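Local coordinates for putative dihydrodipicolinate synthase (Thermus thermophilus, PDB 2PCQ), which belongs to the dihydrodipicolinate synthetase family of TIM-barrel proteins and carries extra helices after its eight-stranded barrel, at residues Q243-P251 and L273-L283. Numbering follows the deposited sequence.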
ATOM      1  N   GLN A 243     -28.836   7.776   4.839  1.00 16.88           N
ATOM      2  CA  GLN A 243     -30.009   6.991   4.488  1.00 18.79           C
ATOM      3  C   GLN A 243     -30.632   6.381   5.744  1.00 18.49           C
ATOM      4  O   GLN A 243     -31.854   6.290   5.859  1.00 19.19           O
ATOM      5  CB  GLN A 243     -29.642   5.891   3.489  1.00 19.05           C
ATOM      6  CG  GLN A 243     -30.813   4.975   3.135  1.00 19.96           C
ATOM      7  CD  GLN A 243     -30.523   4.089   1.941  1.00 22.79           C
ATOM      8  OE1 GLN A 243     -29.382   3.684   1.716  1.00 16.56           O
ATOM      9  NE2 GLN A 243     -31.562   3.772   1.175  1.00 20.42           N
ATOM     10  N   ALA A 244     -29.788   5.980   6.690  1.00 16.35           N
ATOM     11  CA  ALA A 244     -30.259   5.392   7.941  1.00 17.53           C
ATOM     12  C   ALA A 244     -30.996   6.445   8.764  1.00 19.35           C
ATOM     13  O   ALA A 244     -32.068   6.184   9.313  1.00 18.93           O
ATOM     14  CB  ALA A 244     -29.086   4.839   8.738  1.00 15.13           C
ATOM     15  N   LEU A 245     -30.420   7.637   8.856  1.00 16.98           N
ATOM     16  CA  LEU A 245     -31.058   8.700   9.612  1.00 19.39           C
ATOM     17  C   LEU A 245     -32.389   9.085   8.973  1.00 19.36           C
ATOM     18  O   LEU A 245     -33.370   9.296   9.681  1.00 22.51           O
ATOM     19  CB  LEU A 245     -30.132   9.914   9.716  1.00 15.65           C
ATOM     20  CG  LEU A 245     -28.966   9.719  10.688  1.00 17.78           C
ATOM     21  CD1 LEU A 245     -27.931  10.814  10.492  1.00 18.80           C
ATOM     22  CD2 LEU A 245     -29.490   9.723  12.118  1.00 16.11           C
ATOM     23  N   ARG A 246     -32.431   9.173   7.643  1.00 16.68           N
ATOM     24  CA  ARG A 246     -33.680   9.516   6.964  1.00 18.90           C
ATOM     25  C   ARG A 246     -34.711   8.429   7.254  1.00 18.02           C
ATOM     26  O   ARG A 246     -35.878   8.717   7.509  1.00 18.14           O
ATOM     27  CB  ARG A 246     -33.488   9.640   5.445  1.00 16.97           C
ATOM     28  CG  ARG A 246     -32.604  10.811   4.996  1.00 18.76           C
ATOM     29  CD  ARG A 246     -32.848  11.165   3.525  1.00 16.29           C
ATOM     30  NE  ARG A 246     -32.649  10.028   2.630  1.00 14.58           N
ATOM     31  CZ  ARG A 246     -31.461   9.556   2.260  1.00 17.57           C
ATOM     32  NH1 ARG A 246     -30.346  10.128   2.705  1.00 18.35           N
ATOM     33  NH2 ARG A 246     -31.387   8.510   1.450  1.00 16.54           N
ATOM     34  N   HIS A 247     -34.267   7.177   7.232  1.00 18.02           N
ATOM     35  CA  HIS A 247     -35.154   6.051   7.497  1.00 19.74           C
ATOM     36  C   HIS A 247     -35.779   6.143   8.888  1.00 22.66           C
ATOM     37  O   HIS A 247     -36.934   5.761   9.082  1.00 21.84           O
ATOM     38  CB  HIS A 247     -34.386   4.736   7.353  1.00 20.24           C
ATOM     39  CG  HIS A 247     -35.195   3.525   7.694  1.00 23.13           C
ATOM     40  ND1 HIS A 247     -35.193   2.955   8.948  1.00 26.21           N
ATOM     41  CD2 HIS A 247     -36.043   2.782   6.945  1.00 21.31           C
ATOM     42  CE1 HIS A 247     -36.003   1.912   8.958  1.00 21.55           C
ATOM     43  NE2 HIS A 247     -36.531   1.784   7.754  1.00 23.24           N
ATOM     44  N   LEU A 248     -35.014   6.653   9.848  1.00 19.19           N
ATOM     45  CA  LEU A 248     -35.490   6.808  11.216  1.00 20.33           C
ATOM     46  C   LEU A 248     -36.296   8.095  11.382  1.00 20.88           C
ATOM     47  O   LEU A 248     -36.701   8.441  12.487  1.00 25.69           O
ATOM     48  CB  LEU A 248     -34.310   6.815  12.192  1.00 15.60           C
ATOM     49  CG  LEU A 248     -33.491   5.525  12.265  1.00 17.12           C
ATOM     50  CD1 LEU A 248     -32.291   5.737  13.168  1.00 15.54           C
ATOM     51  CD2 LEU A 248     -34.368   4.390  12.786  1.00 14.96           C
ATOM     52  N   GLY A 249     -36.513   8.806  10.283  1.00 21.58           N
ATOM     53  CA  GLY A 249     -37.292  10.030  10.342  1.00 21.72           C
ATOM     54  C   GLY A 249     -36.555  11.326  10.631  1.00 22.84           C
ATOM     55  O   GLY A 249     -37.194  12.366  10.760  1.00 23.56           O
ATOM     56  N   LEU A 250     -35.229  11.290  10.742  1.00 19.66           N
ATOM     57  CA  LEU A 250     -34.478  12.518  11.007  1.00 21.30           C
ATOM     58  C   LEU A 250     -34.075  13.192   9.692  1.00 21.44           C
ATOM     59  O   LEU A 250     -33.819  12.519   8.693  1.00 20.02           O
ATOM     60  CB  LEU A 250     -33.242  12.221  11.864  1.00 23.66           C
ATOM     61  CG  LEU A 250     -33.530  11.807  13.311  1.00 25.52           C
ATOM     62  CD1 LEU A 250     -32.228  11.624  14.070  1.00 27.16           C
ATOM     63  CD2 LEU A 250     -34.373  12.870  13.989  1.00 32.33           C
ATOM     64  N   PRO A 251     -34.018  14.536   9.677  1.00 21.82           N
ATOM     65  CA  PRO A 251     -33.656  15.315   8.486  1.00 21.66           C
ATOM     66  C   PRO A 251     -32.163  15.349   8.131  1.00 22.46           C
ATOM     67  O   PRO A 251     -31.566  16.423   8.051  1.00 21.40           O
ATOM     68  CB  PRO A 251     -34.198  16.702   8.822  1.00 18.54           C
ATOM     69  CG  PRO A 251     -33.911  16.802  10.283  1.00 17.54           C
ATOM     70  CD  PRO A 251     -34.352  15.432  10.802  1.00 22.10           C
ATOM     71  N   LEU A 273     -30.254  -2.503  11.572  1.00 17.41           N
ATOM     72  CA  LEU A 273     -30.775  -1.319  12.242  1.00 20.87           C
ATOM     73  C   LEU A 273     -32.122  -1.609  12.905  1.00 23.68           C
ATOM     74  O   LEU A 273     -32.332  -1.274  14.071  1.00 20.72           O
ATOM     75  CB  LEU A 273     -30.934  -0.174  11.240  1.00 17.42           C
ATOM     76  CG  LEU A 273     -31.469   1.151  11.787  1.00 20.67           C
ATOM     77  CD1 LEU A 273     -30.574   1.634  12.921  1.00 19.06           C
ATOM     78  CD2 LEU A 273     -31.521   2.185  10.667  1.00 20.32           C
ATOM     79  N   GLU A 274     -33.033  -2.227  12.155  1.00 21.26           N
ATOM     80  CA  GLU A 274     -34.351  -2.561  12.686  1.00 23.02           C
ATOM     81  C   GLU A 274     -34.252  -3.491  13.888  1.00 21.65           C
ATOM     82  O   GLU A 274     -35.036  -3.384  14.829  1.00 24.12           O
ATOM     83  CB  GLU A 274     -35.219  -3.209  11.603  1.00 22.56           C
ATOM     84  CG  GLU A 274     -35.830  -2.220  10.625  1.00 28.95           C
ATOM     85  CD  GLU A 274     -36.641  -1.143  11.327  1.00 34.61           C
ATOM     86  OE1 GLU A 274     -37.473  -1.487  12.194  1.00 36.51           O
ATOM     87  OE2 GLU A 274     -36.450   0.050  11.014  1.00 39.17           O
ATOM     88  N   GLY A 275     -33.287  -4.405  13.852  1.00 22.79           N
ATOM     89  CA  GLY A 275     -33.103  -5.333  14.953  1.00 21.14           C
ATOM     90  C   GLY A 275     -32.740  -4.604  16.233  1.00 22.98           C
ATOM     91  O   GLY A 275     -33.303  -4.871  17.296  1.00 21.42           O
ATOM     92  N   LEU A 276     -31.789  -3.679  16.136  1.00 21.83           N
ATOM     93  CA  LEU A 276     -31.371  -2.907  17.298  1.00 21.16           C
ATOM     94  C   LEU A 276     -32.507  -2.009  17.759  1.00 18.83           C
ATOM     95  O   LEU A 276     -32.679  -1.775  18.955  1.00 18.75           O
ATOM     96  CB  LEU A 276     -30.142  -2.053  16.966  1.00 21.84           C
ATOM     97  CG  LEU A 276     -28.812  -2.803  16.857  1.00 24.81           C
ATOM     98  CD1 LEU A 276     -27.713  -1.857  16.394  1.00 25.51           C
ATOM     99  CD2 LEU A 276     -28.463  -3.404  18.211  1.00 23.50           C
ATOM    100  N   LYS A 277     -33.290  -1.509  16.812  1.00 18.22           N
ATOM    101  CA  LYS A 277     -34.401  -0.638  17.164  1.00 21.67           C
ATOM    102  C   LYS A 277     -35.449  -1.408  17.962  1.00 24.04           C
ATOM    103  O   LYS A 277     -36.006  -0.892  18.928  1.00 22.44           O
ATOM    104  CB  LYS A 277     -35.044  -0.046  15.909  1.00 25.29           C
ATOM    105  CG  LYS A 277     -36.150   0.952  16.218  1.00 29.43           C
ATOM    106  CD  LYS A 277     -36.787   1.486  14.950  1.00 31.98           C
ATOM    107  CE  LYS A 277     -37.911   2.450  15.275  1.00 35.16           C
ATOM    108  NZ  LYS A 277     -38.611   2.903  14.046  1.00 44.45           N
ATOM    109  N   GLU A 278     -35.708  -2.646  17.551  1.00 24.11           N
ATOM    110  CA  GLU A 278     -36.684  -3.493  18.227  1.00 26.85           C
ATOM    111  C   GLU A 278     -36.207  -3.815  19.643  1.00 28.31           C
ATOM    112  O   GLU A 278     -37.018  -3.995  20.549  1.00 26.04           O
ATOM    113  CB  GLU A 278     -36.893  -4.783  17.431  1.00 32.03           C
ATOM    114  CG  GLU A 278     -37.950  -5.714  18.000  1.00 46.68           C
ATOM    115  CD  GLU A 278     -39.314  -5.054  18.111  1.00 58.23           C
ATOM    116  OE1 GLU A 278     -39.786  -4.486  17.102  1.00 63.43           O
ATOM    117  OE2 GLU A 278     -39.917  -5.106  19.206  1.00 63.62           O
ATOM    118  N   GLU A 279     -34.889  -3.882  19.827  1.00 23.97           N
ATOM    119  CA  GLU A 279     -34.312  -4.159  21.141  1.00 24.88           C
ATOM    120  C   GLU A 279     -34.341  -2.915  22.019  1.00 22.95           C
ATOM    121  O   GLU A 279     -34.060  -2.992  23.213  1.00 26.72           O
ATOM    122  CB  GLU A 279     -32.858  -4.624  21.023  1.00 26.50           C
ATOM    123  CG  GLU A 279     -32.660  -5.988  20.414  1.00 34.00           C
ATOM    124  CD  GLU A 279     -31.224  -6.452  20.548  1.00 40.84           C
ATOM    125  OE1 GLU A 279     -30.750  -6.583  21.695  1.00 48.85           O
ATOM    126  OE2 GLU A 279     -30.566  -6.680  19.516  1.00 45.58           O
ATOM    127  N   GLY A 280     -34.657  -1.771  21.417  1.00 20.42           N
ATOM    128  CA  GLY A 280     -34.725  -0.526  22.166  1.00 21.46           C
ATOM    129  C   GLY A 280     -33.419   0.244  22.277  1.00 20.04           C
ATOM    130  O   GLY A 280     -33.288   1.117  23.135  1.00 19.71           O
ATOM    131  N   TRP A 281     -32.461  -0.058  21.403  1.00 20.56           N
ATOM    132  CA  TRP A 281     -31.155   0.604  21.424  1.00 19.24           C
ATOM    133  C   TRP A 281     -30.995   1.789  20.469  1.00 18.13           C
ATOM    134  O   TRP A 281     -29.976   2.481  20.509  1.00 19.86           O
ATOM    135  CB  TRP A 281     -30.051  -0.417  21.126  1.00 15.47           C
ATOM    136  CG  TRP A 281     -29.591  -1.210  22.316  1.00 17.10           C
ATOM    137  CD1 TRP A 281     -29.430  -2.563  22.382  1.00 15.81           C
ATOM    138  CD2 TRP A 281     -29.169  -0.692  23.586  1.00 15.43           C
ATOM    139  NE1 TRP A 281     -28.933  -2.923  23.613  1.00 17.18           N
ATOM    140  CE2 TRP A 281     -28.768  -1.796  24.375  1.00 17.75           C
ATOM    141  CE3 TRP A 281     -29.099   0.592  24.142  1.00 13.48           C
ATOM    142  CZ2 TRP A 281     -28.291  -1.652  25.682  1.00 20.28           C
ATOM    143  CZ3 TRP A 281     -28.625   0.736  25.444  1.00 17.46           C
ATOM    144  CH2 TRP A 281     -28.233  -0.382  26.201  1.00 17.37           C
ATOM    145  N   VAL A 282     -31.988   2.033  19.619  1.00 17.55           N
ATOM    146  CA  VAL A 282     -31.895   3.129  18.654  1.00 17.42           C
ATOM    147  C   VAL A 282     -32.445   4.467  19.137  1.00 23.90           C
ATOM    148  O   VAL A 282     -33.516   4.536  19.739  1.00 24.80           O
ATOM    149  CB  VAL A 282     -32.586   2.750  17.329  1.00 20.24           C
ATOM    150  CG1 VAL A 282     -32.571   3.935  16.365  1.00 21.86           C
ATOM    151  CG2 VAL A 282     -31.864   1.559  16.704  1.00 16.59           C
ATOM    152  N   LEU A 283     -31.691   5.528  18.859  1.00 18.28           N
ATOM    153  CA  LEU A 283     -32.053   6.886  19.248  1.00 22.12           C
ATOM    154  C   LEU A 283     -32.637   6.970  20.656  1.00 25.75           C
ATOM    155  O   LEU A 283     -33.744   7.530  20.817  1.00 21.97           O
ATOM    156  CB  LEU A 283     -33.039   7.473  18.233  1.00 22.07           C
ATOM    157  CG  LEU A 283     -32.447   7.755  16.851  1.00 20.89           C
ATOM    158  CD1 LEU A 283     -33.530   8.270  15.915  1.00 23.76           C
ATOM    159  CD2 LEU A 283     -31.328   8.778  16.987  1.00 17.28           C
TER
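Leu-248 meets Leu-273, Val-282 and Leu-283 in a mainly apolar contact that joins the end of helix 216-247 to the end of helix 266-278 and the C-terminal tail, outside the barrel. No hydrogen bond crosses it. The axes of helix segments 243-247 and 273-278 come within 12.5 Å at 44°, a spacing that long, branched leucines can bridge. Leu-248 contributes the largest share: with CG anti to its carbonyl carbon (chi1 -64°), both of its methyls face the other segment. CD1 touches Val-282 CG1 at 3.7 Å, the two side chains meeting tip to tip, while CD2 meets Leu-273 CD2 end-on at 4.2 Å. That same Leu-273 methyl also reaches Ala-244 CB at 4.1 Å, where a small residue lets the leucine approach the helix. Farther along the tail, Leu-283 CD1 touches two leucine methyls, 3.9 Å from Leu-248 CD1 and 4.0 Å from Leu-250 CD1. Lys-277 suits the exposed border of the contact, where its extended aliphatic chain passes near Leu-248. Leu-250 and Leu-283 continue the apolar packing onto helix 18-28, and Leu-283 pairs through its backbone with Leu-199. Gly-249 and Gly-280, both at positive phi, which glycine tolerates readily, turn the chain out of each helix. Each helix thus ends in a Schellman motif, with apolar residues before and after the two glycines packing together in the helical region appended to this TIM barrel.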